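Local coordinates for protein YcaO (Methanopyrus kandleri, PDB 6CIB) that probably acts, with bound nucleotide and magnesium, as an ATP-dependent YcaO enzyme of peptide backbone thioamidation, at residues W171-V174 with E175-I179; T281-R284 with L285-N289. One frame throughout, in Å; residues are numbered along the deposited sequence.

Interaction 1: residues W171-V174 with E175-I179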
loop_
_atom_site.group_PDB
_atom_site.type_symbol
_atom_site.label_atom_id
_atom_site.label_comp_id
_atom_site.label_asym_id
_atom_site.label_seq_id
_atom_site.Cartn_x
_atom_site.Cartn_y
_atom_site.Cartn_z
ATOM N N TRP A 171 5.544 7.806 -5.471
ATOM C CA TRP A 171 6.487 8.154 -4.414
ATOM C C TRP A 171 7.940 7.920 -4.860
ATOM O O TRP A 171 8.798 8.773 -4.624
ATOM C CB TRP A 171 6.126 7.407 -3.118
ATOM C CG TRP A 171 6.978 7.713 -1.922
ATOM C CD1 TRP A 171 7.769 8.812 -1.722
ATOM C CD2 TRP A 171 7.091 6.920 -0.731
ATOM N NE1 TRP A 171 8.389 8.739 -0.501
ATOM C CE2 TRP A 171 7.997 7.589 0.132
ATOM C CE3 TRP A 171 6.531 5.700 -0.313
ATOM C CZ2 TRP A 171 8.352 7.084 1.394
ATOM C CZ3 TRP A 171 6.887 5.192 0.940
ATOM C CH2 TRP A 171 7.785 5.894 1.782
ATOM N N SER A 172 8.190 6.793 -5.533
ATOM C CA SER A 172 9.519 6.468 -6.071
ATOM C C SER A 172 10.014 7.478 -7.115
ATOM O O SER A 172 11.185 7.834 -7.120
ATOM C CB SER A 172 9.530 5.067 -6.658
ATOM O OG SER A 172 9.348 4.101 -5.647
ATOM N N ILE A 173 9.105 7.936 -7.972
ATOM C CA ILE A 173 9.380 8.988 -8.956
ATOM C C ILE A 173 9.772 10.318 -8.299
ATOM O O ILE A 173 10.766 10.930 -8.692
ATOM C CB ILE A 173 8.215 9.090 -9.994
ATOM C CG1 ILE A 173 8.610 8.383 -11.288
ATOM C CG2 ILE A 173 7.811 10.517 -10.330
ATOM C CD1 ILE A 173 8.734 6.882 -11.160
ATOM N N VAL A 174 9.006 10.725 -7.287
ATOM C CA VAL A 174 9.274 11.937 -6.508
ATOM C C VAL A 174 10.652 11.887 -5.829
ATOM O O VAL A 174 11.402 12.851 -5.911
ATOM C CB VAL A 174 8.116 12.231 -5.508
ATOM C CG1 VAL A 174 8.473 13.338 -4.515
ATOM C CG2 VAL A 174 6.850 12.613 -6.268
ATOM N N GLU A 175 10.989 10.763 -5.198
ATOM C CA GLU A 175 12.289 10.601 -4.528
ATOM C C GLU A 175 13.480 10.457 -5.494
ATOM O O GLU A 175 14.548 11.012 -5.238
ATOM C CB GLU A 175 12.278 9.424 -3.534
ATOM C CG GLU A 175 11.233 9.491 -2.418
ATOM C CD GLU A 175 11.425 10.614 -1.406
ATOM O OE1 GLU A 175 12.469 11.294 -1.402
ATOM O OE2 GLU A 175 10.504 10.818 -0.589
ATOM N N TYR A 176 13.295 9.712 -6.583
ATOM C CA TYR A 176 14.361 9.495 -7.576
ATOM C C TYR A 176 14.817 10.806 -8.230
ATOM O O TYR A 176 16.014 11.067 -8.312
ATOM C CB TYR A 176 13.910 8.495 -8.645
ATOM C CG TYR A 176 15.009 7.992 -9.559
ATOM C CD1 TYR A 176 15.819 6.912 -9.184
ATOM C CD2 TYR A 176 15.224 8.576 -10.812
ATOM C CE1 TYR A 176 16.822 6.440 -10.025
ATOM C CE2 TYR A 176 16.226 8.113 -11.663
ATOM C CZ TYR A 176 17.019 7.046 -11.264
ATOM O OH TYR A 176 18.007 6.583 -12.101
ATOM N N PHE A 177 13.854 11.619 -8.673
ATOM C CA PHE A 177 14.121 12.890 -9.347
ATOM C C PHE A 177 14.115 14.081 -8.401
ATOM O O PHE A 177 14.377 15.203 -8.836
ATOM C CB PHE A 177 13.086 13.146 -10.445
ATOM C CG PHE A 177 13.161 12.184 -11.592
ATOM C CD1 PHE A 177 14.237 12.219 -12.490
ATOM C CD2 PHE A 177 12.147 11.245 -11.789
ATOM C CE1 PHE A 177 14.296 11.328 -13.558
ATOM C CE2 PHE A 177 12.205 10.351 -12.856
ATOM C CZ PHE A 177 13.278 10.393 -13.740
ATOM N N ARG A 178 13.811 13.836 -7.123
ATOM C CA ARG A 178 13.613 14.900 -6.120
ATOM C C ARG A 178 12.656 15.985 -6.626
ATOM O O ARG A 178 12.962 17.183 -6.591
ATOM C CB ARG A 178 14.946 15.465 -5.620
ATOM C CG ARG A 178 15.729 14.455 -4.813
ATOM C CD ARG A 178 16.826 15.112 -4.008
ATOM N NE ARG A 178 17.066 14.344 -2.791
ATOM C CZ ARG A 178 16.759 14.747 -1.561
ATOM N NH1 ARG A 178 16.210 15.940 -1.348
ATOM N NH2 ARG A 178 17.018 13.954 -0.532
ATOM N N ILE A 179 11.506 15.526 -7.123
ATOM C CA ILE A 179 10.403 16.385 -7.541
ATOM C C ILE A 179 9.823 17.074 -6.306
ATOM O O ILE A 179 9.723 16.461 -5.241
ATOM C CB ILE A 179 9.295 15.577 -8.276
ATOM C CG1 ILE A 179 9.872 14.895 -9.531
ATOM C CG2 ILE A 179 8.102 16.467 -8.630
ATOM C CD1 ILE A 179 8.927 13.957 -10.257
#

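Interaction 2: residues T281-R284 with L285-N289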
loop_
_atom_site.group_PDB
_atom_site.type_symbol
_atom_site.label_atom_id
_atom_site.label_comp_id
_atom_site.label_asym_id
_atom_site.label_seq_id
_atom_site.Cartn_x
_atom_site.Cartn_y
_atom_site.Cartn_z
ATOM N N THR A 281 18.075 16.341 13.809
ATOM C CA THR A 281 17.258 17.415 14.339
ATOM C C THR A 281 16.031 17.616 13.407
ATOM O O THR A 281 16.131 17.321 12.204
ATOM C CB THR A 281 18.148 18.674 14.515
ATOM O OG1 THR A 281 17.893 19.284 15.778
ATOM C CG2 THR A 281 17.986 19.657 13.410
ATOM N N PRO A 282 14.880 18.100 13.950
ATOM C CA PRO A 282 13.719 18.363 13.078
ATOM C C PRO A 282 14.024 19.296 11.902
ATOM O O PRO A 282 13.572 19.030 10.779
ATOM C CB PRO A 282 12.694 19.004 14.024
ATOM C CG PRO A 282 13.056 18.485 15.377
ATOM C CD PRO A 282 14.546 18.322 15.376
ATOM N N GLU A 283 14.798 20.357 12.149
ATOM C CA GLU A 283 15.106 21.326 11.089
ATOM C C GLU A 283 16.058 20.770 10.019
ATOM O O GLU A 283 15.929 21.115 8.837
ATOM C CB GLU A 283 15.609 22.657 11.666
ATOM C CG GLU A 283 15.351 23.876 10.775
ATOM C CD GLU A 283 13.875 24.149 10.481
ATOM O OE1 GLU A 283 13.062 24.227 11.430
ATOM O OE2 GLU A 283 13.526 24.301 9.288
ATOM N N ARG A 284 16.989 19.907 10.425
ATOM C CA ARG A 284 17.839 19.216 9.450
ATOM C C ARG A 284 17.076 18.167 8.630
ATOM O O ARG A 284 17.336 18.011 7.432
ATOM C CB ARG A 284 19.105 18.609 10.073
ATOM C CG ARG A 284 19.902 17.793 9.061
ATOM C CD ARG A 284 21.365 18.155 8.987
ATOM N NE ARG A 284 21.645 19.384 8.236
ATOM C CZ ARG A 284 22.356 19.458 7.105
ATOM N NH1 ARG A 284 22.884 18.374 6.542
ATOM N NH2 ARG A 284 22.542 20.637 6.531
ATOM N N LEU A 285 16.151 17.451 9.269
ATOM C CA LEU A 285 15.292 16.521 8.526
ATOM C C LEU A 285 14.542 17.262 7.421
ATOM O O LEU A 285 14.531 16.804 6.278
ATOM C CB LEU A 285 14.354 15.724 9.447
ATOM C CG LEU A 285 13.591 14.546 8.804
ATOM C CD1 LEU A 285 14.492 13.577 8.045
ATOM C CD2 LEU A 285 12.745 13.815 9.840
ATOM N N LYS A 286 13.971 18.420 7.768
ATOM C CA LYS A 286 13.344 19.342 6.808
ATOM C C LYS A 286 14.256 19.689 5.630
ATOM O O LYS A 286 13.825 19.621 4.477
ATOM C CB LYS A 286 12.925 20.648 7.498
ATOM C CG LYS A 286 11.484 20.716 7.955
ATOM C CD LYS A 286 11.109 22.122 8.407
ATOM C CE LYS A 286 10.740 23.031 7.242
ATOM N NZ LYS A 286 9.865 24.151 7.687
ATOM N N ARG A 287 15.502 20.066 5.935
ATOM C CA ARG A 287 16.493 20.446 4.919
ATOM C C ARG A 287 16.913 19.303 4.005
ATOM O O ARG A 287 17.118 19.517 2.808
ATOM C CB ARG A 287 17.726 21.090 5.560
ATOM C CG ARG A 287 17.586 22.592 5.706
ATOM C CD ARG A 287 18.831 23.246 6.279
ATOM N NE ARG A 287 18.606 24.682 6.422
ATOM C CZ ARG A 287 18.098 25.274 7.503
ATOM N NH1 ARG A 287 17.770 24.569 8.581
ATOM N NH2 ARG A 287 17.923 26.589 7.507
ATOM N N LEU A 288 17.038 18.101 4.571
ATOM C CA LEU A 288 17.304 16.892 3.787
ATOM C C LEU A 288 16.109 16.486 2.913
ATOM O O LEU A 288 16.277 15.770 1.919
ATOM C CB LEU A 288 17.744 15.733 4.695
ATOM C CG LEU A 288 19.075 15.844 5.457
ATOM C CD1 LEU A 288 19.226 14.665 6.413
ATOM C CD2 LEU A 288 20.284 15.949 4.532
ATOM N N ASN A 289 14.920 16.971 3.278
ATOM C CA ASN A 289 13.682 16.650 2.569
ATOM C C ASN A 289 12.962 17.884 2.019
ATOM O O ASN A 289 11.727 17.964 2.035
ATOM C CB ASN A 289 12.776 15.809 3.470
ATOM C CG ASN A 289 13.253 14.383 3.580
ATOM O OD1 ASN A 289 13.085 13.597 2.656
ATOM N ND2 ASN A 289 13.863 14.043 4.705
#

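Interaction 1: residues W171-V174 with E175-I179
W171 O, S172 O and I173 O accept i to i+4 backbone bonds from E175 N, Y176 N and F177 N in the last turns of helix 154-177, which closes in a Schellman motif. R178 takes positive phi, I179 N reaches back five residues to V174 O at 2.9 Å, and the companion bond from R178 N to E175 O is weak. I179 folds back over the turn: its CD1 lies 3.6 Å from I173 CG2, the two side chains running alongside each other, while its CB faces V174 CG2 at 4.3 Å. One turn earlier, W171 holds CG anti to the backbone N (chi1 -177°), which swings the indole towards E175. Its NE1 donates in the ring plane to the anti lone pair of E175 OE2 at 3.0 Å, a somewhat bent bond, with carboxylate and ring planes 68° apart. A bend at chi2 (-66°) turns the E175 carboxylate back to the indole. Outside the segments, W292 NE1 bonds the same oxygen and H291 NE2 bonds OE1, while F235 stacks on the W171 ring. Fixed through both oxygens, the carboxylate is held against rotation, and two indole N-H donors on OE2 would probably favour its ionised form.

Interaction 2: residues T281-R284 with L285-N289
T281 O, P282 O, E283 O and R284 O accept in turn from L285 N, K286 N, R287 N and L288 N, four successive i to i+4 bonds that run through the short surface helix 282-288. On one flank E283 and K286 lie side by side and point the same way. The carboxylate meets the lysine mostly along its methylenes, E283 OE2 standing 3.4 Å from K286 CD, and the salt bridge from OE2 to K286 NZ is long at 4.0 Å. A bend at chi3 (82°) turns the ammonium end, which also forms a salt bridge to E224 OE1. With an alanine at K286, E224 would probably lose this lysine as its salt-bridge mate, and E283 the long, weak attraction and the methylene contact. T281 occupies the N-cap position without a capping bond from its side chain, and P282 follows in the first turn, where the backbone nitrogens have no earlier helical carbonyl to bond, so that proline's missing hydrogen costs nothing. R287, extended from CG to NE, crosses E283 from the next turn; its NH1 comes 3.3 Å from E283 CG, whereas E283 OE2 is 4.3 Å from that NH1 and well out of the guanidinium plane, an attraction of charges with no N-H aimed at the oxygen. Further round, the guanidinium of R284 passes L288, NH1 to CD2 4.1 Å, and L288 CG rests 3.4 Å from R284 O. At the far end N289 ND2 bonds L285 O at 3.2 Å, nearly in its own amide plane.

How the interactions relate
Interactions 1 and 2 follow one another along the chain, with centres about 17 Å apart, and meet where R178, the positive-phi residue within the Schellman turn that runs from V174 to I179, reaches the end of helix 282-288: R178 NH2 lies 3.1 Å from L288 O, a probable hydrogen bond. The short helix 290-293, directly after interaction 2, forms a second link, since it supplies H291 and W292 to interaction 1. Interaction 1 ends the helix that carries E156 and Q160 of the ADP pocket. The W171 side chain is about 9 Å from that of E164, a magnesium-binding residue that holds no magnesium in this model, and about 11 Å from ADP. Interaction 2 sits away from these sites.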